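PDB 4FEI: heat shock protein-related protein from Deinococcus radiodurans, which probably acts as a small heat shock protein, a chaperone that binds unfolding proteins under stress and limits their aggregation, represented here by its alpha-crystallin domain. Local coordinates for residues G3-A8 with E57-R62; D19-V24 with V86-F91; D23-D28 with G45-T50; G38-V43 with V64-F69; P72-S77 with R90-R95. One frame throughout, in Å; residues are numbered along the deposited sequence.

Interaction 1 of 5, residues G3-A8 with E57-R62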
# COMPACT_ATOMS: atom_id res chain seq x y z
N GLY A 3 -8.18 -4.36 -10.43
CA GLY A 3 -7.95 -3.29 -11.43
C GLY A 3 -6.50 -3.02 -11.82
O GLY A 3 -5.57 -3.51 -11.17
N PRO A 4 -6.29 -2.22 -12.87
CA PRO A 4 -4.90 -1.92 -13.29
C PRO A 4 -4.22 -1.07 -12.21
O PRO A 4 -4.83 -0.16 -11.64
CB PRO A 4 -5.07 -1.11 -14.59
CG PRO A 4 -6.55 -1.29 -15.00
CD PRO A 4 -7.29 -1.54 -13.72
N TRP A 5 -2.95 -1.36 -11.96
CA TRP A 5 -2.24 -0.79 -10.82
C TRP A 5 -1.36 0.40 -11.23
O TRP A 5 -0.46 0.26 -12.08
CB TRP A 5 -1.37 -1.88 -10.17
CG TRP A 5 -0.90 -1.52 -8.82
CD1 TRP A 5 -1.36 -0.49 -8.02
CD2 TRP A 5 0.09 -2.22 -8.04
NE1 TRP A 5 -0.71 -0.51 -6.81
CE2 TRP A 5 0.18 -1.56 -6.80
CE3 TRP A 5 0.90 -3.34 -8.28
CZ2 TRP A 5 1.06 -1.99 -5.80
CZ3 TRP A 5 1.78 -3.75 -7.30
CH2 TRP A 5 1.85 -3.07 -6.07
N THR A 6 -1.65 1.54 -10.60
CA THR A 6 -0.80 2.74 -10.64
C THR A 6 -0.49 3.16 -9.19
O THR A 6 -1.28 3.85 -8.56
CB THR A 6 -1.45 3.87 -11.48
OG1 THR A 6 -1.67 3.40 -12.83
CG2 THR A 6 -0.56 5.15 -11.55
N PRO A 7 0.66 2.71 -8.66
CA PRO A 7 0.99 2.99 -7.25
C PRO A 7 1.27 4.46 -7.03
O PRO A 7 2.05 5.06 -7.79
CB PRO A 7 2.23 2.12 -6.98
CG PRO A 7 2.76 1.69 -8.30
CD PRO A 7 1.66 1.83 -9.33
N ALA A 8 0.63 5.02 -6.00
CA ALA A 8 0.74 6.43 -5.66
C ALA A 8 2.20 6.84 -5.24
O ALA A 8 2.90 6.08 -4.53
CB ALA A 8 -0.29 6.79 -4.59
N GLU A 57 -11.68 -4.06 -4.62
CA GLU A 57 -11.32 -2.63 -4.84
C GLU A 57 -9.82 -2.50 -5.18
O GLU A 57 -9.39 -1.52 -5.82
CB GLU A 57 -11.60 -1.79 -3.59
CG GLU A 57 -13.05 -1.70 -3.16
CD GLU A 57 -13.20 -0.98 -1.81
OE1 GLU A 57 -12.18 -0.44 -1.30
OE2 GLU A 57 -14.33 -0.96 -1.23
N ARG A 58 -9.04 -3.50 -4.76
CA ARG A 58 -7.59 -3.43 -4.80
C ARG A 58 -7.06 -3.71 -6.19
O ARG A 58 -7.53 -4.63 -6.86
CB ARG A 58 -7.00 -4.45 -3.83
CG ARG A 58 -7.35 -4.22 -2.32
CD ARG A 58 -6.35 -4.93 -1.44
NE ARG A 58 -6.10 -6.27 -1.97
CZ ARG A 58 -4.99 -6.97 -1.80
NH1 ARG A 58 -4.90 -8.18 -2.35
NH2 ARG A 58 -3.97 -6.47 -1.10
N PRO A 59 -6.04 -2.92 -6.64
CA PRO A 59 -5.37 -3.17 -7.94
C PRO A 59 -4.47 -4.41 -7.92
O PRO A 59 -3.92 -4.73 -6.88
CB PRO A 59 -4.49 -1.93 -8.13
CG PRO A 59 -4.69 -1.04 -6.94
CD PRO A 59 -5.40 -1.81 -5.88
N SER A 60 -4.29 -5.06 -9.09
CA SER A 60 -3.45 -6.25 -9.24
C SER A 60 -2.56 -6.13 -10.46
O SER A 60 -2.84 -5.35 -11.36
CB SER A 60 -4.31 -7.50 -9.49
OG SER A 60 -4.95 -7.87 -8.31
N GLY A 61 -1.56 -7.02 -10.53
CA GLY A 61 -0.78 -7.24 -11.73
C GLY A 61 0.42 -6.32 -11.80
O GLY A 61 0.87 -5.79 -10.77
N ARG A 62 0.93 -6.14 -13.02
CA ARG A 62 2.13 -5.33 -13.27
C ARG A 62 1.82 -3.84 -13.26
O ARG A 62 0.73 -3.41 -13.63
CB ARG A 62 2.78 -5.76 -14.57
CG ARG A 62 3.62 -4.71 -15.30
CD ARG A 62 5.09 -4.77 -14.95
NE ARG A 62 5.83 -4.12 -15.99
CZ ARG A 62 7.11 -4.33 -16.25
NH1 ARG A 62 7.80 -5.19 -15.47
NH2 ARG A 62 7.69 -3.66 -17.24
O HOH W 1 -8.75 -1.55 -8.78
O HOH W 2 -1.77 -3.72 -13.22

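Interaction 2 of 5, residues D19-V24 with V86-F91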
# COMPACT_ATOMS: atom_id res chain seq x y z
N ASP A 19 13.92 12.20 -2.16
CA ASP A 19 13.31 10.89 -1.92
C ASP A 19 12.05 10.68 -2.73
O ASP A 19 11.16 11.54 -2.76
CB ASP A 19 12.89 10.74 -0.45
CG ASP A 19 14.06 10.82 0.51
OD1 ASP A 19 15.21 10.53 0.09
OD2 ASP A 19 13.82 11.19 1.69
N LEU A 20 11.95 9.51 -3.33
CA LEU A 20 10.71 9.07 -3.96
C LEU A 20 10.12 8.01 -3.06
O LEU A 20 10.77 7.03 -2.74
CB LEU A 20 11.01 8.48 -5.34
CG LEU A 20 9.96 7.90 -6.30
CD1 LEU A 20 9.75 6.43 -6.03
CD2 LEU A 20 8.62 8.65 -6.28
N LEU A 21 8.90 8.23 -2.60
CA LEU A 21 8.17 7.21 -1.84
C LEU A 21 7.04 6.68 -2.71
O LEU A 21 6.22 7.44 -3.25
CB LEU A 21 7.60 7.78 -0.54
CG LEU A 21 8.60 8.24 0.52
CD1 LEU A 21 8.84 9.72 0.44
CD2 LEU A 21 8.00 7.93 1.91
N LEU A 22 6.98 5.36 -2.83
CA LEU A 22 6.02 4.72 -3.74
C LEU A 22 5.23 3.65 -2.98
O LEU A 22 5.82 2.74 -2.43
CB LEU A 22 6.77 4.12 -4.95
CG LEU A 22 5.92 3.72 -6.15
CD1 LEU A 22 5.44 4.96 -6.92
CD2 LEU A 22 6.72 2.74 -7.08
N ASP A 23 3.91 3.79 -2.93
CA ASP A 23 3.07 2.84 -2.18
C ASP A 23 2.92 1.55 -2.99
O ASP A 23 2.15 1.50 -3.97
CB ASP A 23 1.67 3.42 -1.90
CG ASP A 23 1.67 4.43 -0.80
OD1 ASP A 23 0.71 5.26 -0.75
OD2 ASP A 23 2.59 4.42 0.04
N VAL A 24 3.67 0.52 -2.57
CA VAL A 24 3.63 -0.77 -3.25
C VAL A 24 3.31 -1.96 -2.28
O VAL A 24 4.14 -2.85 -2.09
CB VAL A 24 4.97 -1.01 -4.08
CG1 VAL A 24 5.04 -0.10 -5.35
CG2 VAL A 24 6.20 -0.82 -3.21
N VAL A 86 6.10 0.13 1.39
CA VAL A 86 6.54 1.42 0.84
C VAL A 86 7.95 1.31 0.26
O VAL A 86 8.90 0.92 0.97
CB VAL A 86 6.48 2.53 1.95
CG1 VAL A 86 7.10 3.88 1.49
CG2 VAL A 86 5.03 2.69 2.50
N LEU A 87 8.10 1.69 -1.00
CA LEU A 87 9.41 1.79 -1.60
C LEU A 87 9.99 3.20 -1.46
O LEU A 87 9.43 4.15 -1.97
CB LEU A 87 9.33 1.40 -3.07
CG LEU A 87 10.66 1.46 -3.86
CD1 LEU A 87 11.62 0.39 -3.39
CD2 LEU A 87 10.34 1.30 -5.31
N THR A 88 11.13 3.32 -0.79
CA THR A 88 11.84 4.60 -0.65
C THR A 88 13.08 4.58 -1.53
O THR A 88 14.00 3.79 -1.29
CB THR A 88 12.23 4.84 0.85
OG1 THR A 88 11.06 4.73 1.68
CG2 THR A 88 12.89 6.21 1.05
N VAL A 89 13.09 5.44 -2.54
CA VAL A 89 14.24 5.59 -3.40
C VAL A 89 14.91 6.96 -3.17
O VAL A 89 14.30 7.98 -3.40
CB VAL A 89 13.86 5.46 -4.93
CG1 VAL A 89 15.16 5.32 -5.82
CG2 VAL A 89 12.84 4.33 -5.18
N ARG A 90 16.18 6.95 -2.79
CA ARG A 90 16.87 8.15 -2.41
C ARG A 90 17.95 8.55 -3.45
O ARG A 90 18.77 7.72 -3.88
CB ARG A 90 17.50 7.90 -1.05
CG ARG A 90 17.92 9.13 -0.33
CD ARG A 90 17.90 8.87 1.19
NE ARG A 90 17.94 10.13 1.92
CZ ARG A 90 17.77 10.24 3.22
NH1 ARG A 90 17.83 11.44 3.78
NH2 ARG A 90 17.53 9.16 3.97
N PHE A 91 17.96 9.83 -3.84
CA PHE A 91 18.89 10.33 -4.81
C PHE A 91 19.57 11.56 -4.21
O PHE A 91 18.92 12.34 -3.46
CB PHE A 91 18.18 10.78 -6.11
CG PHE A 91 17.41 9.71 -6.82
CD1 PHE A 91 18.02 8.94 -7.80
CD2 PHE A 91 16.05 9.46 -6.52
CE1 PHE A 91 17.31 7.93 -8.48
CE2 PHE A 91 15.34 8.47 -7.17
CZ PHE A 91 15.98 7.70 -8.17

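Interaction 3 of 5, residues D23-D28 with G45-T50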
# COMPACT_ATOMS: atom_id res chain seq x y z
N ASP A 23 3.91 3.79 -2.93
CA ASP A 23 3.07 2.84 -2.18
C ASP A 23 2.92 1.55 -2.99
O ASP A 23 2.15 1.50 -3.97
CB ASP A 23 1.67 3.42 -1.90
CG ASP A 23 1.67 4.43 -0.80
OD1 ASP A 23 0.71 5.26 -0.75
OD2 ASP A 23 2.59 4.42 0.04
N VAL A 24 3.67 0.52 -2.57
CA VAL A 24 3.63 -0.77 -3.25
C VAL A 24 3.31 -1.96 -2.28
O VAL A 24 4.14 -2.85 -2.09
CB VAL A 24 4.97 -1.01 -4.08
CG1 VAL A 24 5.04 -0.10 -5.35
CG2 VAL A 24 6.20 -0.82 -3.21
N PRO A 25 2.14 -1.94 -1.63
CA PRO A 25 1.86 -3.05 -0.70
C PRO A 25 1.65 -4.38 -1.44
O PRO A 25 1.03 -4.38 -2.50
CB PRO A 25 0.57 -2.61 0.02
CG PRO A 25 -0.11 -1.75 -0.93
CD PRO A 25 1.00 -1.01 -1.70
N GLY A 26 2.19 -5.47 -0.89
CA GLY A 26 1.96 -6.82 -1.42
C GLY A 26 2.80 -7.16 -2.68
O GLY A 26 2.60 -8.22 -3.28
N VAL A 27 3.73 -6.28 -3.06
CA VAL A 27 4.54 -6.48 -4.26
C VAL A 27 5.43 -7.72 -4.11
O VAL A 27 5.88 -8.02 -2.98
CB VAL A 27 5.38 -5.23 -4.56
CG1 VAL A 27 6.08 -5.27 -5.91
CG2 VAL A 27 4.48 -4.16 -4.62
N ASP A 28 5.63 -8.44 -5.20
CA ASP A 28 6.66 -9.46 -5.27
C ASP A 28 7.96 -8.66 -5.38
O ASP A 28 8.22 -7.99 -6.42
CB ASP A 28 6.46 -10.33 -6.53
CG ASP A 28 7.50 -11.46 -6.64
OD1 ASP A 28 8.59 -11.44 -5.96
OD2 ASP A 28 7.22 -12.41 -7.42
N GLY A 45 7.16 -3.16 -11.50
CA GLY A 45 7.06 -4.32 -10.63
C GLY A 45 5.72 -4.99 -10.80
O GLY A 45 4.97 -4.66 -11.73
N GLU A 46 5.37 -5.90 -9.87
CA GLU A 46 4.18 -6.70 -10.01
C GLU A 46 3.67 -7.16 -8.65
O GLU A 46 4.45 -7.39 -7.72
CB GLU A 46 4.51 -7.91 -10.87
CG GLU A 46 3.35 -8.85 -11.16
CD GLU A 46 3.75 -10.06 -11.98
OE1 GLU A 46 2.85 -10.87 -12.35
OE2 GLU A 46 4.94 -10.22 -12.25
N ARG A 47 2.35 -7.33 -8.53
CA ARG A 47 1.79 -8.11 -7.45
C ARG A 47 0.73 -9.09 -7.98
O ARG A 47 0.01 -8.76 -8.91
CB ARG A 47 1.28 -7.24 -6.28
CG ARG A 47 -0.09 -6.63 -6.44
CD ARG A 47 -0.52 -6.06 -5.09
NE ARG A 47 -1.70 -5.21 -5.12
CZ ARG A 47 -2.19 -4.57 -4.05
NH1 ARG A 47 -1.63 -4.73 -2.85
NH2 ARG A 47 -3.29 -3.82 -4.14
N PRO A 48 0.66 -10.30 -7.39
CA PRO A 48 -0.30 -11.30 -7.85
C PRO A 48 -1.76 -10.85 -7.65
O PRO A 48 -2.07 -10.12 -6.70
CB PRO A 48 0.02 -12.55 -6.98
CG PRO A 48 0.69 -12.02 -5.75
CD PRO A 48 1.47 -10.78 -6.24
N GLY A 49 -2.64 -11.30 -8.53
CA GLY A 49 -4.07 -11.12 -8.31
C GLY A 49 -4.55 -12.00 -7.16
O GLY A 49 -4.09 -13.13 -6.96
N THR A 50 -5.51 -11.50 -6.41
CA THR A 50 -6.06 -12.27 -5.29
C THR A 50 -7.05 -13.31 -5.81
O THR A 50 -7.88 -12.99 -6.68
CB THR A 50 -6.70 -11.33 -4.29
OG1 THR A 50 -5.79 -10.27 -4.03
CG2 THR A 50 -7.00 -12.04 -3.01

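Interaction 4 of 5, residues G38-V43 with V64-F69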
# COMPACT_ATOMS: atom_id res chain seq x y z
N GLY A 38 18.54 9.89 -17.47
CA GLY A 38 18.67 11.35 -17.28
C GLY A 38 17.74 11.96 -16.21
O GLY A 38 18.04 11.90 -15.02
N GLY A 39 16.62 12.56 -16.66
CA GLY A 39 15.70 13.30 -15.81
C GLY A 39 14.38 12.58 -15.54
O GLY A 39 13.39 13.23 -15.19
N GLN A 40 14.38 11.26 -15.70
CA GLN A 40 13.21 10.43 -15.47
C GLN A 40 13.62 9.21 -14.67
O GLN A 40 14.65 8.59 -14.92
CB GLN A 40 12.54 9.96 -16.79
CG GLN A 40 12.11 11.06 -17.79
CD GLN A 40 10.63 11.49 -17.66
OE1 GLN A 40 10.30 12.69 -17.83
NE2 GLN A 40 9.74 10.53 -17.39
N LEU A 41 12.79 8.85 -13.70
CA LEU A 41 12.93 7.60 -13.02
C LEU A 41 11.82 6.68 -13.50
O LEU A 41 10.61 7.06 -13.54
CB LEU A 41 12.82 7.83 -11.53
CG LEU A 41 13.37 6.88 -10.47
CD1 LEU A 41 12.33 6.67 -9.46
CD2 LEU A 41 13.87 5.56 -11.01
N THR A 42 12.22 5.47 -13.90
CA THR A 42 11.24 4.47 -14.30
C THR A 42 11.18 3.39 -13.26
O THR A 42 12.21 2.84 -12.89
CB THR A 42 11.47 3.91 -15.71
OG1 THR A 42 11.55 5.01 -16.64
CG2 THR A 42 10.32 2.96 -16.09
N VAL A 43 9.97 3.15 -12.75
CA VAL A 43 9.76 2.11 -11.73
C VAL A 43 8.76 1.10 -12.29
O VAL A 43 7.70 1.49 -12.83
CB VAL A 43 9.16 2.68 -10.38
CG1 VAL A 43 9.24 1.62 -9.33
CG2 VAL A 43 9.91 3.86 -9.90
N VAL A 64 3.78 0.11 -14.15
CA VAL A 64 4.88 0.81 -14.74
C VAL A 64 4.66 2.31 -14.56
O VAL A 64 3.62 2.85 -14.98
CB VAL A 64 5.04 0.49 -16.29
CG1 VAL A 64 6.25 1.27 -16.87
CG2 VAL A 64 5.14 -1.01 -16.54
N ARG A 65 5.62 2.98 -13.91
CA ARG A 65 5.58 4.46 -13.80
C ARG A 65 6.84 5.12 -14.35
O ARG A 65 7.95 4.62 -14.15
CB ARG A 65 5.31 4.91 -12.37
CG ARG A 65 3.99 4.38 -11.88
CD ARG A 65 3.39 5.22 -10.90
NE ARG A 65 2.91 6.48 -11.48
CZ ARG A 65 2.53 7.49 -10.72
NH1 ARG A 65 2.54 7.37 -9.37
NH2 ARG A 65 2.15 8.62 -11.28
N GLU A 66 6.63 6.21 -15.08
CA GLU A 66 7.71 7.05 -15.61
C GLU A 66 7.57 8.42 -14.91
O GLU A 66 6.57 9.15 -15.12
CB GLU A 66 7.59 7.17 -17.12
CG GLU A 66 8.88 7.27 -17.86
CD GLU A 66 8.72 7.00 -19.37
OE1 GLU A 66 9.46 6.10 -19.90
OE2 GLU A 66 7.88 7.68 -20.03
N LEU A 67 8.54 8.74 -14.04
CA LEU A 67 8.39 9.84 -13.09
C LEU A 67 9.56 10.80 -13.24
O LEU A 67 10.72 10.39 -13.15
CB LEU A 67 8.32 9.34 -11.62
CG LEU A 67 7.34 8.23 -11.23
CD1 LEU A 67 7.82 7.61 -9.94
CD2 LEU A 67 5.88 8.68 -11.09
N ALA A 68 9.24 12.08 -13.49
CA ALA A 68 10.28 13.10 -13.75
C ALA A 68 10.79 13.60 -12.43
O ALA A 68 9.97 13.83 -11.51
CB ALA A 68 9.68 14.27 -14.54
N PHE A 69 12.11 13.75 -12.30
CA PHE A 69 12.69 14.34 -11.08
C PHE A 69 12.24 15.80 -10.92
O PHE A 69 12.39 16.59 -11.84
CB PHE A 69 14.22 14.30 -11.10
CG PHE A 69 14.80 12.92 -11.10
CD1 PHE A 69 15.46 12.42 -12.24
CD2 PHE A 69 14.71 12.13 -9.97
CE1 PHE A 69 16.00 11.14 -12.24
CE2 PHE A 69 15.26 10.83 -9.95
CZ PHE A 69 15.90 10.33 -11.09

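Interaction 5 of 5, residues P72-S77 with R90-R95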
# COMPACT_ATOMS: atom_id res chain seq x y z
N PRO A 72 16.95 18.38 -10.28
CA PRO A 72 18.07 17.62 -10.86
C PRO A 72 18.89 16.86 -9.81
O PRO A 72 19.18 17.38 -8.74
CB PRO A 72 18.90 18.70 -11.58
CG PRO A 72 18.44 20.02 -10.93
CD PRO A 72 17.01 19.82 -10.61
N VAL A 73 19.25 15.61 -10.12
CA VAL A 73 20.03 14.77 -9.20
C VAL A 73 21.36 14.35 -9.82
O VAL A 73 21.51 14.35 -11.04
CB VAL A 73 19.25 13.50 -8.75
CG1 VAL A 73 17.94 13.88 -8.02
CG2 VAL A 73 18.95 12.57 -9.93
N ARG A 74 22.34 14.01 -8.98
CA ARG A 74 23.59 13.46 -9.47
C ARG A 74 23.33 12.12 -10.14
O ARG A 74 22.55 11.32 -9.63
CB ARG A 74 24.61 13.26 -8.36
CG ARG A 74 25.21 14.54 -7.79
CD ARG A 74 26.42 14.19 -6.95
NE ARG A 74 27.39 13.50 -7.79
CZ ARG A 74 28.48 12.88 -7.34
NH1 ARG A 74 28.74 12.87 -6.02
NH2 ARG A 74 29.31 12.29 -8.21
N PRO A 75 23.99 11.87 -11.30
CA PRO A 75 23.85 10.59 -12.00
C PRO A 75 24.30 9.39 -11.16
O PRO A 75 25.32 9.47 -10.47
CB PRO A 75 24.75 10.77 -13.23
CG PRO A 75 25.73 11.90 -12.86
CD PRO A 75 24.86 12.81 -12.04
N ALA A 76 23.54 8.29 -11.22
CA ALA A 76 23.93 7.00 -10.62
C ALA A 76 24.01 7.00 -9.10
O ALA A 76 24.68 6.17 -8.50
CB ALA A 76 25.22 6.44 -11.24
N SER A 77 23.29 7.92 -8.48
CA SER A 77 23.26 8.02 -7.03
C SER A 77 22.06 7.36 -6.37
O SER A 77 21.92 7.41 -5.15
CB SER A 77 23.31 9.49 -6.62
OG SER A 77 22.18 10.19 -7.11
N ARG A 90 16.18 6.95 -2.79
CA ARG A 90 16.87 8.15 -2.41
C ARG A 90 17.95 8.55 -3.45
O ARG A 90 18.77 7.72 -3.88
CB ARG A 90 17.50 7.90 -1.05
CG ARG A 90 17.92 9.13 -0.33
CD ARG A 90 17.90 8.87 1.19
NE ARG A 90 17.94 10.13 1.92
CZ ARG A 90 17.77 10.24 3.22
NH1 ARG A 90 17.83 11.44 3.78
NH2 ARG A 90 17.53 9.16 3.97
N PHE A 91 17.96 9.83 -3.84
CA PHE A 91 18.89 10.33 -4.81
C PHE A 91 19.57 11.56 -4.21
O PHE A 91 18.92 12.34 -3.46
CB PHE A 91 18.18 10.78 -6.11
CG PHE A 91 17.41 9.71 -6.82
CD1 PHE A 91 18.02 8.94 -7.80
CD2 PHE A 91 16.05 9.46 -6.52
CE1 PHE A 91 17.31 7.93 -8.48
CE2 PHE A 91 15.34 8.47 -7.17
CZ PHE A 91 15.98 7.70 -8.17
N GLU A 92 20.84 11.77 -4.53
CA GLU A 92 21.48 12.98 -4.04
C GLU A 92 21.31 14.10 -5.05
O GLU A 92 21.50 13.90 -6.23
CB GLU A 92 22.95 12.77 -3.59
CG GLU A 92 23.87 12.24 -4.58
CD GLU A 92 25.27 12.01 -4.00
OE1 GLU A 92 25.92 13.00 -3.56
OE2 GLU A 92 25.73 10.83 -4.03
N LYS A 93 20.92 15.27 -4.56
CA LYS A 93 20.67 16.43 -5.40
C LYS A 93 21.97 17.02 -5.94
O LYS A 93 23.03 16.93 -5.33
CB LYS A 93 19.90 17.49 -4.61
CG LYS A 93 18.41 17.18 -4.48
CD LYS A 93 17.78 17.73 -3.20
CE LYS A 93 17.54 19.21 -3.25
NZ LYS A 93 16.64 19.59 -2.08
N LEU A 94 21.87 17.60 -7.13
CA LEU A 94 22.94 18.35 -7.76
C LEU A 94 23.24 19.65 -6.98
O LEU A 94 24.39 20.04 -6.83
CB LEU A 94 22.48 18.71 -9.17
CG LEU A 94 23.50 18.54 -10.27
CD1 LEU A 94 23.63 17.07 -10.56
CD2 LEU A 94 23.08 19.35 -11.54
N ARG A 95 22.18 20.32 -6.53
CA ARG A 95 22.24 21.52 -5.74
C ARG A 95 21.56 21.18 -4.40
O ARG A 95 20.34 21.39 -4.23
CB ARG A 95 21.53 22.66 -6.48
CG ARG A 95 21.51 24.03 -5.77
CD ARG A 95 20.67 25.05 -6.59
NE ARG A 95 20.11 26.12 -5.75
CZ ARG A 95 19.00 26.00 -5.00
NH1 ARG A 95 18.57 27.04 -4.27
NH2 ARG A 95 18.30 24.85 -4.97
O HOH W 3 19.12 19.82 -7.16
O HOH W 4 21.19 8.54 -2.72

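Interaction 1 of 5, residues G3-A8 with E57-R62
W5 and P59 form the apolar part of this contact, and the backbones of G3 and S60 form its polar part. The pyrrole side of the indole meets the proline ring: CD1 of W5 is 3.4 Å from CB of P59 and 3.5 Å from CG of P59, and the two side chains cross obliquely. W5 CG stands anti to the backbone N (chi1 -164°), which sets CG on the side of P59; CB of W5 is also close to P59 CB. On the benzene side, G61 O lies at the ring edge in its plane, 3.5 Å from W5 CE3. P7 CD sits 4.0 Å above one face of the indole, offset toward the rim, so the ring is touched by its own segment as well. The direct backbone bond runs from S60 N to G3 O at 2.9 Å, with an N-H...O angle of 162° and the donor in the carbonyl plane. A water ties the next stretch together: it accepts from W5 N at 2.9 Å and donates to S60 O and R62 O, thereby bridging the corner the chain turns at G61.

In the second shell, R47 makes a cation-pi contact with W5, and its NE bonds to P59 O; F63 meets the indole edge-to-face. E57 pairs with R65 of the second subunit, and R58 with D23 and D10 of that subunit. Segment 3-8, which leads into strand 9-14, thus packs on the chain that follows strand 53-56, an arrangement consistent with the loop-exchanged dimer of bacterial and plant alpha-crystallin domains.

Interaction 2 of 5, residues D19-V24 with V86-F91
One face of the R90 guanidinium is approached by the carboxylate of D19: OD2 of D19 lies 4.2 Å above the plane, offset toward the rim, and the two flat groups stand 90° apart. The side chains run side by side in the same direction. OD1 of D19 is 3.3 Å from NE of R90 but well out of the guanidinium plane, so the pairing is one of charges, with no N-H pointed at the oxygen. The same OD1 rests 3.1 Å from R90 CG, against the aliphatic part of the arginine. R12 holds the other oxygen, OD2, in a stronger salt bridge.

Between this end and D23, the 19-23 and 86-91 parts of strands 17-23 and 86-92 run antiparallel, their axes at 166°, as the two central strands of the four-stranded sheet of the alpha-crystallin beta-sandwich. L20 and V89 form a hydrogen-bonded pair, with L20 N to V89 O and V89 N to L20 O both at 2.8 Å; L22 and L87 form another.

L20, L22, L87 and V89 share the face turned to the opposing sheet, where L20 packs on L41 and L22 on V43. L20 CD1 meets V89 CG2 at 3.8 Å, and V24 CG2, set between its backbone N and carbonyl carbon, reaches L87 CB at the same distance. On the reverse face, L21 CD2 touches V86 CG1 at 4.2 Å. OD2 of D23 lies 3.9 Å from V86 CG2, while the charge of D23 is met by R47 and R58 of the second subunit.

Interaction 3 of 5, residues D23-D28 with G45-T50
D28 and E46 supply the better-formed polar link: D28 N donates to E46 O at 3.0 Å with an N-H...O angle of 157°, the donor nearly along the C=O axis. R47 adds a second, weak bond. Its NH1 is 2.7 Å from P25 O, yet the angle at the hydrogen is a bent 116°; the stronger partner of this guanidinium is D23 of the second subunit. CG of R47 lies between its backbone N and carbonyl carbon (chi1 81°), and from there the chain runs extended to NE, bringing the guanidinium to P25 O of the type II turn V24-V27. G26 N lies at the guanidinium edge, near its plane.

The packing follows from that course. R47 CB is 3.4 Å from G26 O, and R47 CD is 3.5 Å from P25 O, so two carbonyl oxygens of the turn touch the aliphatic part of the arginine. V27 CG1 touches E46 O at 3.2 Å, beside the bond to D28. P25 CG approaches NH1 of R47 at 3.9 Å.

The turn leaves strand 17-23 of one sheet and, before strand 33-37 begins, is fastened to the end of strand 40-47 in the other; W5 packs on V27, and a backbone hydrogen bond from G61 N reaches R47 O.

Interaction 4 of 5, residues G38-V43 with V64-F69
L41 with L67 and V43 with R65 are hydrogen-bonded pairs of an antiparallel strand contact, part of the three-stranded sheet of the alpha-crystallin sandwich; the axes of segments 40-43 and 64-68 run at 159°. L41 N to L67 O is 2.6 Å and L67 N to L41 O 2.7 Å, while R65 N to V43 O is 2.8 Å. Where the strands end, F69 N still donates to G39 O at 3.2 Å, but the donor stands above the carbonyl plane, 48° out of it.

F69 CG is anti to the carbonyl carbon (chi1 -64°), and the ring turns its edge to G38 and G39. G39 CA lies at that edge in plane, G38 O is 3.5 Å from CE1 of F69, and CZ of F69 meets L41 CB at 4.0 Å. On the face carrying Q40, T42, E66 and A68, NE2 of Q40 contacts E66 CG at 3.4 Å. The amide and carboxylate planes are nearly perpendicular there. R65 lays its guanidinium under L67 CD2, which sits 3.5 Å above its centre; the charge itself pairs with E57 of the second subunit.

Strand 33-37 flanks 40-47 on its other edge, L41 and L67 both pack on L20 of strand 17-23, and F69 meets F91 edge-to-face.

Interaction 5 of 5, residues P72-S77 with R90-R95
V73 and F91 mark the close-packed inner side: CG1 of V73 lies 3.6 Å from F91 CB, and V73 CB is 3.4 Å from E92 O. The bond from R74 N to E92 O, 2.9 Å with an angle of 160° at the hydrogen, fixes the backbones beside it. S77 closes the same side. Its OG, between the backbone N and the carbonyl carbon (chi1 62°), donates to R74 O at 2.8 Å, receives a weak bond from E92 N, and lies at the edge of the F91 ring near its plane. One hydroxyl therefore both braces the type II turn R74-S77 and attaches it to the strand.

That turn belongs to the connection from strand 62-68 to strand 79-83, which passes from one sheet of the sandwich to the other and here lies along the end of strand 86-92. The amine of K93 leads off to D13.

The outer side, where P72, R74 and L94 are exposed, is looser. NH1 of R74 and OE1 of E92 form a long salt bridge at 3.7 Å; the guanidinium and carboxylate planes are 65° apart. L94 N still makes a straight bond to P72 O at 3.1 Å, and a water also bonds to P72 O and R95 N. The side chains of R74 and L94 cross at about a right angle, and L94 CD1 rests 3.5 Å from V73 O. A second water spans S77 O and, weakly, R90 O.

How the interactions relate
Interaction 2 is the buried centre, about 4 Å from the centre of the chain; interactions 4, 3, 1 and 5 lie progressively farther out. Interactions 2 and 4 are regular antiparallel pairings, one in each sheet, and their leucines, valines and phenylalanines meet between the sheets, as F91 CZ does L41 CG at 3.6 Å. The others fasten loops with few backbone bonds, helped by prolines, arginines or waters. Interactions 1 and 3 touch at one end, their centres about 8 Å apart. Interactions 1 to 4 all touch the second subunit; interaction 5, about 29 Å from interaction 1 between centres, does not, yet shares strand 86-92 with interaction 2.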